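Local coordinates for protein alcohol dehydrogenase (Aeropyrum pernix, PDB 1H2B) that probably catalyses the NAD-dependent interconversion of alcohols and carbonyl compounds, using zinc and NAD as cofactors, at residues E39-D43 / A106-G110; V44-G50 / N81-E87; A173-K178 / L205-T210; A180-Y185 / N256-D260. All coordinates share one frame. Numbering follows the deposited sequence.

Interaction 1. Residues E39-D43 / A106-G110; sequences EGRFD and AVTDG. With ZN (zinc ion), chain K.
R41 lays its guanidinium across the backbone of V107-D109, on a loop that holds the second, non-catalytic type of zinc site of this alcohol dehydrogenase family. Neither segment is helix or strand. E39-F42 forms a type II' beta turn, with E39 N to F42 O at 3.0 Å and F42 N to E39 O at 2.8 Å; G40 sits at phi 54°, psi -126°, a region favoured by glycine. F42 then centres an inverse gamma turn. V107 and T108 are extended, and R41 and D109 have the nearest CA atoms, 7.5 Å apart. With chi1 p, chi2 t and chi3 m, R41 reaches over so that NH2 stands 3.4 Å from V107 O, which lies over one face of the guanidinium, and 3.2 Å from D109 N near its edge. V107 (chi1 t) packs against the same side chain, its CG1 3.8 Å from R41 NE and 4.1 Å from F42 CE2 (chi1 m). D109, with chi1 p, binds zinc through OD1 at 2.4 Å, alongside C112 and C115; OD1 also accepts from T111 N, and N125 ND2 bonds OD2. R41 NH1 is held by a salt bridge to E127 and by N125 O. D109 N is itself a donor and V107 O is badly angled, so the guanidinium packs on the metal-binding loop without a hydrogen bond to V107-D109.

Interaction 2. Residues V44-G50 / N81-E87; sequences VIVRIAG and NVGYIEE
Strands 44-48 and 81-87 run antiparallel, their axes 4.2 Å apart at closest approach and 136° between directions, in the mixed sheet of the GroES-like domain. I45 pairs with E87, R47 with Y84 and G50 with V82, and two classic bulges shift the register. I45 N bonds E87 O (2.9 Å), while E86 N (2.7 Å) and, weakly, E87 N (3.3 Å) share I45 O; A49 N (2.9 Å) and G50 N (3.2 Å) share V82 O, and V82 N bonds G50 O (3.0 Å). Between them R47 N to Y84 O and Y84 N to R47 O are both 2.8 Å. G83 supplies the hollow: V46 CG1 is the bump that fills it, 3.7 Å from G83 CA, which also lies 3.1 Å from R47 O, leaving no room for a CB. I85 (chi1 m, chi2 m) pushes CD1 to 3.6 Å from V44 CG1. The Y84 ring, chi1 m, fits between A49 CB, 3.7 Å from CE1, and R47 NH2, 3.4 Å from CD1. A water joins R47 NE (3.0 Å), I85 O (2.9 Å) and E86 OE1 (2.8 Å), while E86 OE2 pairs with K97. The charges of R47 and E86 thus meet through solvent, NE and OE1 being 4.5 Å apart, beyond a salt bridge.

Interaction 3. Residues A173-K178 / L205-T210; sequences AYRAVK and LLKVMT
Two helical segments, 173-178 and 205-209, cross at -47° with their axes 10.1 Å apart at closest approach, V177 facing L206 at a CA separation of 6.4 Å. V177, chi1 t, is the central side chain of the first helix: CG2 lies 4.0 Å from L205 CB and 4.0 Å from L206 CG, and CG1 3.7 Å from M209 SD. L205 (chi1 m, chi2 t) brings CD1 to 4.1 Å from A173 CB and 3.6 Å from Y174 CA, at the edge of the Y174 ring. M209, in the conformer described, has an m, t, p rotamer that turns its thioether back to the first helix. Its SD stands 3.5 Å from Y174 CE2 and 4.5 Å from the ring centroid, an oblique Met-aromatic contact, while CE rests 3.7 Å from CG of K178, likewise one of two conformers. Y174 (chi1 t) and K178 (chi1 m) send their polar ends past this interface to E317 on helix 312-323; P186 of a neighbouring subunit packs on Y174. The second helix ends as T210 swings to phi -140°, psi 162°, with chi1 p; its OG1 donates to L206 O at 2.8 Å. Helix 197-209 begins at a probable GxGxxG turn, and its first residues G197 and L198 bind NAD; helix 166-181 carries the zinc ligand D168. Their apolar interface therefore joins the helix leading out of the catalytic domain to the first helix of the Rossmann-type coenzyme domain.

Interaction 4. Residues A180-Y185 / N256-D260; sequences AARTLY and NVAMD
A180 and V257 form the apolar centre of this contact, which packs the end of helix 166-181 on strand 255-260 of the Rossmann-type parallel sheet. A180 CB lies 3.9 Å from V257 CG1 and 4.1 Å from M259 SD; V257 has chi1 t and M259 chi1 m, and both point toward the helix end. A180 and V257 have CA atoms 6.3 Å apart. Past the helix, a type I turn from A181 to L184 (L184 N to A181 O, 3.1 Å) brings L184 round, chi1 m, so that CD2 touches V257 CG2 at 3.8 Å and N256 CB at 3.9 Å. Farther out the contact turns polar. T183 OG1, also bonded to R280, shares a water with N256 O (2.8 and 2.7 Å). A second water links T183 O (3.0 Å) to N256 ND2 (2.9 Å). N256 OD1 accepts from the backbone of Y189 on the adjacent strand. At the outer edge Y185, chi1 p, receives a weak hydrogen bond from N256 ND2 to OH, at 3.0 Å.

Overall arrangement
Along the chain, interaction 2 is nested within the loop closed by interaction 1; both lie in the GroES-like catalytic domain, their centres about 15 Å apart, and D43 runs directly into V44. Interactions 3 and 4 follow in the coenzyme domain; they share helix 166-181, and their segments alternate along the chain. Their centres are only about 9 Å apart, and they touch: M259 CE sits 3.4 Å from A176 O, and T210 CG2 is 3.8 Å from A181 CB. One helix thus meets both helix 197-209 and strand 255-260 of the Rossmann-type fold. The centres of the two pairs lie about 28 to 36 Å apart, consistent with the family's two-domain build, in which the catalytic zinc (C54, H79, D168) and NAD lie between domains.

Interaction 1. Residues E39-D43 / A106-G110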
loop_
_atom_site.group_PDB
_atom_site.type_symbol
_atom_site.label_atom_id
_atom_site.label_comp_id
_atom_site.label_asym_id
_atom_site.label_seq_id
_atom_site.Cartn_x
_atom_site.Cartn_y
_atom_site.Cartn_z
ATOM N N GLU B 39 5.807 12.159 -38.789
ATOM C CA GLU B 39 4.425 11.824 -39.165
ATOM C C GLU B 39 3.678 11.166 -38.019
ATOM O O GLU B 39 4.268 10.417 -37.209
ATOM C CB GLU B 39 4.391 10.854 -40.368
ATOM C CG GLU B 39 5.089 9.513 -40.109
ATOM C CD GLU B 39 4.249 8.517 -39.276
ATOM O OE1 GLU B 39 3.024 8.760 -39.087
ATOM O OE2 GLU B 39 4.789 7.465 -38.824
ATOM N N GLY B 40 2.365 11.395 -37.980
ATOM C CA GLY B 40 1.519 10.730 -37.008
ATOM C C GLY B 40 1.997 10.911 -35.586
ATOM O O GLY B 40 2.231 12.046 -35.125
ATOM N N ARG B 41 2.172 9.781 -34.897
ATOM C CA ARG B 41 2.575 9.807 -33.497
ATOM C C ARG B 41 4.056 10.118 -33.360
ATOM O O ARG B 41 4.519 10.480 -32.266
ATOM C CB ARG B 41 2.277 8.478 -32.803
ATOM C CG ARG B 41 3.272 7.373 -33.211
ATOM C CD ARG B 41 2.858 5.954 -32.849
ATOM N NE ARG B 41 2.274 5.856 -31.511
ATOM C CZ ARG B 41 2.137 4.722 -30.826
ATOM N NH1 ARG B 41 2.561 3.567 -31.333
ATOM N NH2 ARG B 41 1.584 4.742 -29.623
ATOM N N PHE B 42 4.798 9.997 -34.469
ATOM C CA PHE B 42 6.198 10.378 -34.452
ATOM C C PHE B 42 6.332 11.844 -34.743
ATOM O O PHE B 42 6.659 12.256 -35.865
ATOM C CB PHE B 42 6.988 9.506 -35.438
ATOM C CG PHE B 42 6.950 8.064 -35.064
ATOM C CD1 PHE B 42 6.107 7.189 -35.746
ATOM C CD2 PHE B 42 7.733 7.593 -34.011
ATOM C CE1 PHE B 42 6.057 5.821 -35.352
ATOM C CE2 PHE B 42 7.680 6.260 -33.610
ATOM C CZ PHE B 42 6.829 5.371 -34.298
ATOM N N ASP B 43 6.069 12.651 -33.719
ATOM C CA ASP B 43 5.977 14.085 -33.931
ATOM C C ASP B 43 7.228 14.825 -33.402
ATOM O O ASP B 43 7.252 16.054 -33.320
ATOM C CB ASP B 43 4.695 14.627 -33.308
ATOM C CG ASP B 43 4.572 14.301 -31.833
ATOM O OD1 ASP B 43 5.565 13.807 -31.235
ATOM O OD2 ASP B 43 3.506 14.484 -31.212
ATOM N N ALA B 106 9.645 4.071 -24.483
ATOM C CA ALA B 106 8.352 3.673 -25.054
ATOM C C ALA B 106 7.719 4.845 -25.789
ATOM O O ALA B 106 7.797 5.986 -25.332
ATOM C CB ALA B 106 7.403 3.257 -23.933
ATOM N N VAL B 107 7.150 4.575 -26.948
ATOM C CA VAL B 107 6.367 5.547 -27.671
ATOM C C VAL B 107 4.912 5.094 -27.524
ATOM O O VAL B 107 4.532 4.024 -28.012
ATOM C CB VAL B 107 6.815 5.585 -29.168
ATOM C CG1 VAL B 107 5.766 6.379 -29.994
ATOM C CG2 VAL B 107 8.179 6.216 -29.290
ATOM N N THR B 108 4.098 5.889 -26.826
ATOM C CA THR B 108 2.735 5.482 -26.450
ATOM C C THR B 108 1.673 6.497 -26.895
ATOM O O THR B 108 1.991 7.650 -27.093
ATOM C CB THR B 108 2.625 5.302 -24.905
ATOM O OG1 THR B 108 2.956 6.537 -24.275
ATOM C CG2 THR B 108 3.695 4.335 -24.382
ATOM N N ASP B 109 0.416 6.047 -27.002
ATOM C CA ASP B 109 -0.725 6.895 -27.443
ATOM C C ASP B 109 -1.303 7.874 -26.396
ATOM O O ASP B 109 -1.810 8.957 -26.745
ATOM C CB ASP B 109 -1.859 6.041 -28.069
ATOM C CG ASP B 109 -2.412 4.950 -27.119
ATOM O OD1 ASP B 109 -2.483 5.169 -25.885
ATOM O OD2 ASP B 109 -2.832 3.836 -27.529
ATOM N N GLY B 110 -1.228 7.507 -25.121
ATOM C CA GLY B 110 -1.846 8.306 -24.074
ATOM C C GLY B 110 -3.365 8.160 -23.990
ATOM O O GLY B 110 -4.018 8.845 -23.193
HETATM ZN ZN ZN K . -1.628 3.667 -24.284
#

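Interaction 2. Residues V44-G50 / N81-E87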
loop_
_atom_site.group_PDB
_atom_site.type_symbol
_atom_site.label_atom_id
_atom_site.label_comp_id
_atom_site.label_asym_id
_atom_site.label_seq_id
_atom_site.Cartn_x
_atom_site.Cartn_y
_atom_site.Cartn_z
ATOM N N VAL B 44 8.295 14.076 -33.105
ATOM C CA VAL B 44 9.569 14.679 -32.717
ATOM C C VAL B 44 10.715 13.940 -33.373
ATOM O O VAL B 44 10.713 12.729 -33.397
ATOM C CB VAL B 44 9.826 14.619 -31.168
ATOM C CG1 VAL B 44 11.231 15.093 -30.818
ATOM C CG2 VAL B 44 8.778 15.439 -30.428
ATOM N N ILE B 45 11.653 14.682 -33.949
ATOM C CA ILE B 45 12.935 14.075 -34.345
ATOM C C ILE B 45 14.062 14.659 -33.493
ATOM O O ILE B 45 14.176 15.875 -33.307
ATOM C CB ILE B 45 13.219 14.256 -35.863
ATOM C CG1 ILE B 45 12.185 13.471 -36.659
ATOM C CG2 ILE B 45 14.665 13.767 -36.195
ATOM C CD1 ILE B 45 12.147 13.845 -38.147
ATOM N N VAL B 46 14.914 13.766 -32.973
ATOM C CA VAL B 46 16.035 14.137 -32.132
ATOM C C VAL B 46 17.331 13.865 -32.856
ATOM O O VAL B 46 17.461 12.837 -33.521
ATOM C CB VAL B 46 15.990 13.295 -30.810
ATOM C CG1 VAL B 46 17.224 13.489 -29.982
ATOM C CG2 VAL B 46 14.730 13.654 -30.026
ATOM N N ARG B 47 18.250 14.811 -32.748
ATOM C CA ARG B 47 19.671 14.612 -33.062
ATOM C C ARG B 47 20.323 13.932 -31.864
ATOM O O ARG B 47 20.438 14.523 -30.762
ATOM C CB ARG B 47 20.328 15.957 -33.414
ATOM C CG ARG B 47 21.817 15.858 -33.644
ATOM C CD ARG B 47 22.461 17.195 -34.076
ATOM N NE ARG B 47 22.239 18.325 -33.161
ATOM C CZ ARG B 47 23.088 18.714 -32.207
ATOM N NH1 ARG B 47 24.207 18.019 -31.985
ATOM N NH2 ARG B 47 22.804 19.791 -31.458
ATOM N N ILE B 48 20.698 12.661 -32.047
ATOM C CA ILE B 48 21.274 11.887 -30.953
ATOM C C ILE B 48 22.604 12.454 -30.507
ATOM O O ILE B 48 23.487 12.749 -31.338
ATOM C CB ILE B 48 21.431 10.449 -31.426
ATOM C CG1 ILE B 48 20.057 9.851 -31.755
ATOM C CG2 ILE B 48 22.245 9.576 -30.375
ATOM C CD1 ILE B 48 19.151 9.510 -30.462
ATOM N N ALA B 49 22.737 12.618 -29.188
ATOM C CA ALA B 49 24.015 13.008 -28.544
ATOM C C ALA B 49 24.693 11.811 -27.866
ATOM O O ALA B 49 25.916 11.706 -27.843
ATOM C CB ALA B 49 23.807 14.161 -27.532
ATOM N N GLY B 50 23.902 10.888 -27.325
ATOM C CA GLY B 50 24.466 9.734 -26.617
ATOM C C GLY B 50 23.477 8.583 -26.719
ATOM O O GLY B 50 22.275 8.777 -26.507
ATOM N N ASN B 81 18.515 6.674 -25.018
ATOM C CA ASN B 81 18.909 7.818 -25.846
ATOM C C ASN B 81 18.765 9.187 -25.222
ATOM O O ASN B 81 17.754 9.479 -24.608
ATOM C CB ASN B 81 18.071 7.781 -27.124
ATOM C CG ASN B 81 18.302 6.472 -27.872
ATOM O OD1 ASN B 81 19.456 6.144 -28.148
ATOM N ND2 ASN B 81 17.231 5.771 -28.229
ATOM N N VAL B 82 19.776 10.022 -25.442
ATOM C CA VAL B 82 19.691 11.464 -25.164
ATOM C C VAL B 82 20.107 12.234 -26.410
ATOM O O VAL B 82 20.817 11.680 -27.277
ATOM C CB VAL B 82 20.603 11.931 -23.995
ATOM C CG1 VAL B 82 20.030 11.443 -22.635
ATOM C CG2 VAL B 82 22.067 11.517 -24.217
ATOM N N GLY B 83 19.672 13.485 -26.511
ATOM C CA GLY B 83 20.048 14.242 -27.681
ATOM C C GLY B 83 19.462 15.641 -27.602
ATOM O O GLY B 83 19.161 16.148 -26.531
ATOM N N TYR B 84 19.362 16.238 -28.782
ATOM C CA TYR B 84 18.843 17.595 -28.898
ATOM C C TYR B 84 17.692 17.557 -29.881
ATOM O O TYR B 84 17.746 16.861 -30.907
ATOM C CB TYR B 84 19.930 18.527 -29.441
ATOM C CG TYR B 84 21.153 18.603 -28.586
ATOM C CD1 TYR B 84 22.255 17.776 -28.831
ATOM C CD2 TYR B 84 21.191 19.467 -27.513
ATOM C CE1 TYR B 84 23.403 17.839 -28.024
ATOM C CE2 TYR B 84 22.319 19.548 -26.700
ATOM C CZ TYR B 84 23.414 18.728 -26.970
ATOM O OH TYR B 84 24.533 18.806 -26.197
ATOM N N ILE B 85 16.623 18.281 -29.577
ATOM C CA ILE B 85 15.516 18.333 -30.529
ATOM C C ILE B 85 16.096 18.790 -31.868
ATOM O O ILE B 85 16.902 19.740 -31.901
ATOM C CB ILE B 85 14.414 19.310 -30.052
ATOM C CG1 ILE B 85 13.744 18.820 -28.739
ATOM C CG2 ILE B 85 13.362 19.533 -31.148
ATOM C CD1 ILE B 85 12.892 17.569 -28.845
ATOM N N GLU B 86 15.634 18.141 -32.944
ATOM C CA GLU B 86 15.974 18.616 -34.294
ATOM C C GLU B 86 14.768 19.366 -34.860
ATOM O O GLU B 86 14.908 20.538 -35.294
ATOM C CB GLU B 86 16.435 17.471 -35.189
ATOM C CG GLU B 86 16.624 17.996 -36.624
ATOM C CD GLU B 86 17.788 18.961 -36.755
ATOM O OE1 GLU B 86 18.779 18.911 -35.971
ATOM O OE2 GLU B 86 17.702 19.802 -37.685
ATOM N N GLU B 87 13.609 18.712 -34.902
ATOM C CA GLU B 87 12.364 19.369 -35.307
ATOM C C GLU B 87 11.172 18.697 -34.699
ATOM O O GLU B 87 11.272 17.578 -34.173
ATOM C CB GLU B 87 12.243 19.348 -36.839
ATOM C CG GLU B 87 12.122 17.942 -37.423
ATOM C CD GLU B 87 11.946 17.993 -38.925
ATOM O OE1 GLU B 87 12.712 17.329 -39.619
ATOM O OE2 GLU B 87 11.019 18.686 -39.390
HETATM O O HOH W 1 19.440 19.507 -33.319
#

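Interaction 3. Residues A173-K178 / L205-T210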
loop_
_atom_site.group_PDB
_atom_site.type_symbol
_atom_site.label_atom_id
_atom_site.label_comp_id
_atom_site.label_asym_id
_atom_site.label_seq_id
_atom_site.Cartn_x
_atom_site.Cartn_y
_atom_site.Cartn_z
ATOM N N ALA B 173 16.393 0.226 -13.195
ATOM C CA ALA B 173 16.886 0.033 -11.841
ATOM C C ALA B 173 16.003 0.797 -10.847
ATOM O O ALA B 173 15.715 0.279 -9.781
ATOM C CB ALA B 173 18.364 0.498 -11.732
ATOM N N TYR B 174 15.547 1.997 -11.214
ATOM C CA TYR B 174 14.745 2.824 -10.306
ATOM C C TYR B 174 13.372 2.241 -10.002
ATOM O O TYR B 174 12.991 2.151 -8.814
ATOM C CB TYR B 174 14.614 4.259 -10.928
ATOM C CG TYR B 174 13.880 5.211 -10.045
ATOM C CD1 TYR B 174 12.592 5.620 -10.374
ATOM C CD2 TYR B 174 14.505 5.731 -8.910
ATOM C CE1 TYR B 174 11.904 6.492 -9.570
ATOM C CE2 TYR B 174 13.836 6.614 -8.087
ATOM C CZ TYR B 174 12.528 6.978 -8.424
ATOM O OH TYR B 174 11.876 7.873 -7.590
ATOM N N ARG B 175 12.658 1.777 -11.041
ATOM C CA ARG B 175 11.383 1.101 -10.783
ATOM C C ARG B 175 11.582 -0.137 -9.942
ATOM O O ARG B 175 10.801 -0.406 -9.007
ATOM C CB ARG B 175 10.663 0.741 -12.078
ATOM C CG ARG B 175 9.285 0.102 -11.838
ATOM C CD ARG B 175 8.605 -0.098 -13.163
ATOM N NE ARG B 175 7.307 -0.760 -13.149
ATOM C CZ ARG B 175 6.137 -0.143 -13.197
ATOM N NH1 ARG B 175 6.052 1.180 -13.166
ATOM N NH2 ARG B 175 5.023 -0.846 -13.272
ATOM N N ALA B 176 12.637 -0.905 -10.231
ATOM C CA ALA B 176 12.878 -2.100 -9.453
ATOM C C ALA B 176 13.208 -1.781 -8.006
ATOM O O ALA B 176 12.791 -2.500 -7.111
ATOM C CB ALA B 176 14.030 -2.917 -10.138
ATOM N N VAL B 177 13.990 -0.716 -7.776
ATOM C CA VAL B 177 14.331 -0.326 -6.397
ATOM C C VAL B 177 13.094 0.195 -5.679
ATOM O O VAL B 177 12.939 -0.062 -4.472
ATOM C CB VAL B 177 15.520 0.666 -6.383
ATOM C CG1 VAL B 177 15.631 1.344 -4.988
ATOM C CG2 VAL B 177 16.838 -0.084 -6.770
ATOM N N LYS B 178 12.226 0.922 -6.377
ATOM C CA LYS B 178 10.910 1.289 -5.777
ATOM C C LYS B 178 10.164 0.069 -5.315
ATOM O O LYS B 178 9.631 0.050 -4.183
ATOM C CB LYS B 178 10.053 2.058 -6.768
ATOM C CG LYS B 178 10.610 3.412 -7.098
ATOM C CD LYS B 178 9.513 4.317 -7.665
ATOM C CE LYS B 178 9.510 5.650 -6.968
ATOM N NZ LYS B 178 8.266 6.496 -7.099
ATOM N N LEU B 205 21.065 3.584 -6.008
ATOM C CA LEU B 205 19.693 3.863 -5.661
ATOM C C LEU B 205 19.237 3.184 -4.375
ATOM O O LEU B 205 18.454 3.766 -3.663
ATOM C CB LEU B 205 18.773 3.464 -6.830
ATOM C CG LEU B 205 18.970 4.293 -8.092
ATOM C CD1 LEU B 205 18.094 3.725 -9.214
ATOM C CD2 LEU B 205 18.548 5.731 -7.841
ATOM N N LEU B 206 19.707 1.967 -4.114
ATOM C CA LEU B 206 19.370 1.271 -2.867
ATOM C C LEU B 206 19.880 2.105 -1.673
ATOM O O LEU B 206 19.205 2.190 -0.646
ATOM C CB LEU B 206 19.901 -0.150 -2.846
ATOM C CG LEU B 206 19.193 -1.166 -3.788
ATOM C CD1 LEU B 206 20.057 -2.402 -4.019
ATOM C CD2 LEU B 206 17.819 -1.504 -3.110
ATOM N N LYS B 207 21.034 2.750 -1.828
ATOM C CA LYS B 207 21.516 3.599 -0.724
ATOM C C LYS B 207 20.757 4.911 -0.511
ATOM O O LYS B 207 20.698 5.426 0.620
ATOM C CB LYS B 207 23.012 3.901 -0.926
ATOM C CG LYS B 207 23.921 2.674 -0.875
ATOM C CD LYS B 207 23.884 1.934 0.463
ATOM C CE LYS B 207 24.370 2.824 1.600
ATOM N NZ LYS B 207 24.612 2.029 2.831
ATOM N N VAL B 208 20.259 5.487 -1.596
ATOM C CA VAL B 208 19.523 6.726 -1.612
ATOM C C VAL B 208 18.080 6.494 -1.172
ATOM O O VAL B 208 17.483 7.354 -0.480
ATOM C CB VAL B 208 19.508 7.318 -3.087
ATOM C CG1 VAL B 208 18.507 8.451 -3.203
ATOM C CG2 VAL B 208 20.901 7.749 -3.470
ATOM N N MET B 209 17.512 5.344 -1.582
ATOM C CA MET B 209 16.075 5.152 -1.514
ATOM C C MET B 209 15.610 4.231 -0.373
ATOM O O MET B 209 14.405 4.160 -0.076
ATOM C CB MET B 209 15.531 4.652 -2.834
ATOM C CG MET B 209 15.485 5.767 -3.829
ATOM S SD MET B 209 15.345 5.030 -5.373
ATOM C CE MET B 209 13.644 4.493 -5.245
ATOM N N THR B 210 16.553 3.534 0.256
ATOM C CA THR B 210 16.227 2.650 1.373
ATOM C C THR B 210 17.274 2.753 2.454
ATOM O O THR B 210 18.388 3.212 2.194
ATOM C CB THR B 210 16.174 1.176 0.933
ATOM O OG1 THR B 210 17.476 0.582 0.901
ATOM C CG2 THR B 210 15.603 0.980 -0.512
#

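Interaction 4. Residues A180-Y185 / N256-D260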
loop_
_atom_site.group_PDB
_atom_site.type_symbol
_atom_site.label_atom_id
_atom_site.label_comp_id
_atom_site.label_asym_id
_atom_site.label_seq_id
_atom_site.Cartn_x
_atom_site.Cartn_y
_atom_site.Cartn_z
ATOM N N ALA B 180 11.490 -2.790 -4.434
ATOM C CA ALA B 180 12.259 -3.316 -3.309
ATOM C C ALA B 180 11.958 -2.551 -2.033
ATOM O O ALA B 180 11.838 -3.180 -0.970
ATOM C CB ALA B 180 13.762 -3.259 -3.615
ATOM N N ALA B 181 11.917 -1.223 -2.127
ATOM C CA ALA B 181 11.863 -0.338 -0.961
ATOM C C ALA B 181 10.608 -0.615 -0.134
ATOM O O ALA B 181 10.615 -0.436 1.103
ATOM C CB ALA B 181 11.892 1.038 -1.370
ATOM N N ARG B 182 9.575 -1.142 -0.789
ATOM C CA ARG B 182 8.270 -1.320 -0.118
ATOM C C ARG B 182 8.334 -2.244 1.109
ATOM O O ARG B 182 7.444 -2.189 2.009
ATOM C CB ARG B 182 7.261 -1.892 -1.130
ATOM C CG ARG B 182 6.803 -0.824 -2.100
ATOM C CD ARG B 182 6.334 -1.392 -3.435
ATOM N NE ARG B 182 5.302 -2.414 -3.265
ATOM C CZ ARG B 182 5.000 -3.338 -4.177
ATOM N NH1 ARG B 182 5.696 -3.381 -5.335
ATOM N NH2 ARG B 182 4.009 -4.225 -3.924
ATOM N N THR B 183 9.326 -3.121 1.159
ATOM C CA THR B 183 9.470 -4.033 2.282
ATOM C C THR B 183 10.863 -3.995 2.945
ATOM O O THR B 183 11.259 -4.932 3.646
ATOM C CB THR B 183 9.170 -5.472 1.894
ATOM O OG1 THR B 183 10.024 -5.899 0.808
ATOM C CG2 THR B 183 7.726 -5.628 1.373
ATOM N N LEU B 184 11.630 -2.966 2.652
ATOM C CA LEU B 184 12.965 -2.861 3.244
ATOM C C LEU B 184 12.798 -1.922 4.446
ATOM O O LEU B 184 11.811 -1.197 4.530
ATOM C CB LEU B 184 14.002 -2.349 2.206
ATOM C CG LEU B 184 14.350 -3.487 1.230
ATOM C CD1 LEU B 184 15.230 -2.907 0.093
ATOM C CD2 LEU B 184 15.060 -4.713 1.880
ATOM N N TYR B 185 13.685 -2.072 5.407
ATOM C CA TYR B 185 13.592 -1.308 6.666
ATOM C C TYR B 185 14.996 -1.351 7.239
ATOM O O TYR B 185 15.810 -2.153 6.768
ATOM C CB TYR B 185 12.596 -1.993 7.579
ATOM C CG TYR B 185 12.871 -3.462 7.809
ATOM C CD1 TYR B 185 13.787 -3.889 8.753
ATOM C CD2 TYR B 185 12.168 -4.441 7.082
ATOM C CE1 TYR B 185 14.038 -5.248 8.962
ATOM C CE2 TYR B 185 12.402 -5.777 7.288
ATOM C CZ TYR B 185 13.335 -6.179 8.235
ATOM O OH TYR B 185 13.586 -7.514 8.445
ATOM N N ASN B 256 16.012 -10.012 2.708
ATOM C CA ASN B 256 14.630 -9.565 2.586
ATOM C C ASN B 256 14.231 -9.345 1.128
ATOM O O ASN B 256 13.063 -9.574 0.731
ATOM C CB ASN B 256 14.462 -8.274 3.376
ATOM C CG ASN B 256 14.806 -8.463 4.836
ATOM O OD1 ASN B 256 15.954 -8.545 5.241
ATOM N ND2 ASN B 256 13.753 -8.592 5.645
ATOM N N VAL B 257 15.170 -8.851 0.323
ATOM C CA VAL B 257 14.924 -8.642 -1.118
ATOM C C VAL B 257 16.202 -9.047 -1.856
ATOM O O VAL B 257 17.299 -8.729 -1.407
ATOM C CB VAL B 257 14.655 -7.187 -1.458
ATOM C CG1 VAL B 257 14.534 -7.014 -2.984
ATOM C CG2 VAL B 257 13.328 -6.692 -0.819
ATOM N N ALA B 258 16.036 -9.832 -2.929
ATOM C CA ALA B 258 17.146 -10.042 -3.875
ATOM C C ALA B 258 16.723 -9.464 -5.201
ATOM O O ALA B 258 15.540 -9.498 -5.530
ATOM C CB ALA B 258 17.444 -11.525 -4.035
ATOM N N MET B 259 17.682 -8.923 -5.959
ATOM C CA MET B 259 17.377 -8.249 -7.226
ATOM C C MET B 259 18.297 -8.837 -8.266
ATOM O O MET B 259 19.498 -8.711 -8.141
ATOM C CB MET B 259 17.621 -6.730 -7.083
ATOM C CG MET B 259 16.795 -6.116 -5.905
ATOM S SD MET B 259 16.970 -4.363 -5.900
ATOM C CE MET B 259 15.879 -3.893 -7.231
ATOM N N ASP B 260 17.735 -9.515 -9.281
ATOM C CA ASP B 260 18.592 -10.133 -10.292
ATOM C C ASP B 260 18.713 -9.184 -11.475
ATOM O O ASP B 260 17.740 -9.023 -12.237
ATOM C CB ASP B 260 17.958 -11.449 -10.744
ATOM C CG ASP B 260 18.832 -12.187 -11.720
ATOM O OD1 ASP B 260 19.783 -11.576 -12.245
ATOM O OD2 ASP B 260 18.632 -13.389 -11.989
HETATM O O HOH W 2 10.775 -8.466 1.684
HETATM O O HOH W 3 11.189 -7.855 4.460
#